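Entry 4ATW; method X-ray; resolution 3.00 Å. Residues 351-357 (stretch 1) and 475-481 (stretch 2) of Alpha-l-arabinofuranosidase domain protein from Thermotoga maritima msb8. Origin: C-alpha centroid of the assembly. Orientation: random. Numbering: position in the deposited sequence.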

# COMPACT_ATOMS: atom_id res chain seq x y z
N GLU A 351 5.78 5.58 9.11
CA GLU A 351 7.06 5.87 9.76
C GLU A 351 7.17 5.04 11.03
O GLU A 351 8.21 4.41 11.32
N LEU A 352 6.06 5.01 11.76
CA LEU A 352 6.01 4.28 13.02
C LEU A 352 6.08 2.78 12.86
O LEU A 352 6.97 2.13 13.40
N ILE A 353 5.16 2.20 12.09
CA ILE A 353 5.17 0.75 11.96
C ILE A 353 6.28 0.13 11.16
O ILE A 353 6.72 -0.95 11.49
N VAL A 354 6.75 0.80 10.12
CA VAL A 354 7.81 0.18 9.33
C VAL A 354 9.15 0.14 10.06
O VAL A 354 9.94 -0.78 9.90
N ASN A 355 9.41 1.14 10.89
CA ASN A 355 10.67 1.16 11.60
C ASN A 355 10.62 0.45 12.96
O ASN A 355 11.66 0.29 13.62
N HIS A 356 9.43 0.01 13.37
CA HIS A 356 9.27 -0.67 14.66
C HIS A 356 8.36 -1.88 14.51
O HIS A 356 7.30 -1.96 15.11
N SER A 357 8.81 -2.85 13.70
CA SER A 357 8.03 -4.06 13.41
C SER A 357 8.93 -5.22 13.03
O SER A 357 9.91 -5.03 12.30
N SER A 475 -4.58 6.81 19.70
CA SER A 475 -3.14 6.66 19.60
C SER A 475 -2.74 5.27 19.07
O SER A 475 -3.48 4.28 19.12
N CYS A 476 -1.52 5.20 18.57
CA CYS A 476 -1.01 3.98 17.98
C CYS A 476 0.37 3.91 18.59
O CYS A 476 1.15 4.85 18.47
N SER A 477 0.67 2.80 19.26
CA SER A 477 1.95 2.68 19.93
C SER A 477 2.66 1.36 19.67
O SER A 477 2.03 0.34 19.40
N VAL A 478 3.98 1.38 19.74
CA VAL A 478 4.77 0.17 19.55
C VAL A 478 5.76 0.10 20.72
O VAL A 478 6.70 0.92 20.84
N ILE A 479 5.53 -0.86 21.60
CA ILE A 479 6.41 -1.04 22.73
C ILE A 479 7.54 -1.90 22.18
O ILE A 479 7.32 -3.03 21.75
N GLU A 480 8.75 -1.35 22.16
CA GLU A 480 9.91 -2.07 21.64
C GLU A 480 10.76 -2.55 22.78
O GLU A 480 11.49 -1.77 23.39
N VAL A 481 10.69 -3.85 23.03
CA VAL A 481 11.39 -4.49 24.14
C VAL A 481 12.46 -5.49 23.73
O VAL A 481 12.82 -5.57 22.57

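A helix and the loop that follows it pack against a strand from far along the same chain through a small apolar patch, closed at one end by a single histidine–glutamate hydrogen bond. The helix and strand run in nearly the same direction, at 24°, and their axes approach to 9.1 Å, a spacing that leaves room for side chains but not for backbone pairing. Together the two stretches bury 302 Å².

The strand contributes every second residue. Cys-476, Val-478 and Glu-480 direct their CA-to-CB bonds toward the helix, whereas Ser-477 points away, as the alternation of an extended chain requires. Val-478, with chi1 in the t well, lies at the centre and is covered most. Its CG2 packs against Leu-352 CD1 at 3.9 Å and Ile-353 CD1 at 4.1 Å, and CG1 makes the closest approach to His-356, 3.7 Å from its CB and 3.3 Å from its carbonyl O. The nearest CA pair between the stretches is also found here, His-356 CA and Val-478 CA at 6.7 Å.

Leu-352 points toward the strand in a t, p rotamer that spreads its methyls along it. CD1 makes the closest contact with Val-478, and CD2 reaches Cys-476, 4.0 Å from its SG and 3.5 Å from its backbone O. Ile-353 sets out sideways, but its m, m conformation brings CD1 nearer the strand, where it touches Val-478 and lies 4.3 Å from Cys-476 SG. Cys-476, with chi1 t, thus offers its sulfur to both aliphatic chains; it is also bonded covalently to a group elsewhere in the structure.

Beyond the helix, His-356 turns its side chain toward the strand with chi1 in the m well. Its ND1 donates a hydrogen bond to Glu-480 OE1 at 2.7 Å, with an N-H...acceptor angle of 169°. The oxygen sits at the ring edge, near the ring plane, so the nearly linear bond follows the direction in which the ND1 hydrogen projects. Glu-480 reaches this position through an extended t, t side chain. This is the sole hydrogen bond across the contact.

Two further side-chain hydrogen bonds lie within the first stretch. Asn-355, whose CA-to-CB bond is sideways to the strand, donates from ND2 to Glu-351 O at 2.8 Å; Asn-355 ND2 is also hydrogen-bonded elsewhere in the structure. Ser-357 points away, and its OG makes a weak hydrogen bond to Ile-353 O at 2.8 Å, linking the loop back to the helix.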

# COMPACT_ATOMS: atom_id res chain seq x y z
CB GLU A 351 7.19 7.36 10.11
CG GLU A 351 8.63 7.83 10.12
CD GLU A 351 8.80 9.24 10.67
OE1 GLU A 351 7.90 10.09 10.46
OE2 GLU A 351 9.86 9.50 11.29
CB LEU A 352 4.75 4.64 13.78
CG LEU A 352 4.52 3.85 15.06
CD1 LEU A 352 5.66 4.05 16.00
CD2 LEU A 352 3.21 4.32 15.66
CB ILE A 353 3.84 0.19 11.41
CG1 ILE A 353 2.65 0.80 12.14
CG2 ILE A 353 3.81 -1.32 11.64
CD1 ILE A 353 2.57 0.42 13.62
CB VAL A 354 8.00 0.87 7.95
CG1 VAL A 354 6.74 0.77 7.14
CG2 VAL A 354 8.43 2.32 8.13
CB ASN A 355 11.12 2.59 11.76
CG ASN A 355 11.51 3.22 10.44
OD1 ASN A 355 12.55 2.88 9.87
ND2 ASN A 355 10.68 4.12 9.95
CB HIS A 356 8.70 0.34 15.69
CG HIS A 356 9.57 1.56 15.88
ND1 HIS A 356 10.82 1.51 16.46
CD2 HIS A 356 9.42 2.84 15.44
CE1 HIS A 356 11.40 2.69 16.36
NE2 HIS A 356 10.57 3.52 15.75
CB SER A 357 7.14 -3.79 12.22
OG SER A 357 7.97 -3.43 11.11
CB SER A 475 -2.48 6.92 20.97
OG SER A 475 -2.73 5.88 21.91
CB CYS A 476 -0.97 4.21 16.48
SG CYS A 476 -0.49 2.88 15.34
CB SER A 477 1.74 2.85 21.44
OG SER A 477 0.95 3.99 21.76
CB VAL A 478 5.61 0.20 18.27
CG1 VAL A 478 6.42 -1.11 18.16
CG2 VAL A 478 4.73 0.45 17.08
CB ILE A 479 5.67 -1.76 23.90
CG1 ILE A 479 4.52 -0.88 24.40
CG2 ILE A 479 6.61 -2.01 25.03
CD1 ILE A 479 3.62 -1.52 25.46
CB GLU A 480 10.72 -1.16 20.73
CG GLU A 480 11.76 -1.86 19.94
CD GLU A 480 12.39 -0.93 18.91
OE1 GLU A 480 11.72 -0.64 17.88
OE2 GLU A 480 13.54 -0.48 19.14
CB VAL A 481 10.35 -5.24 25.05
CG1 VAL A 481 9.77 -6.42 24.30
CG2 VAL A 481 10.98 -5.69 26.38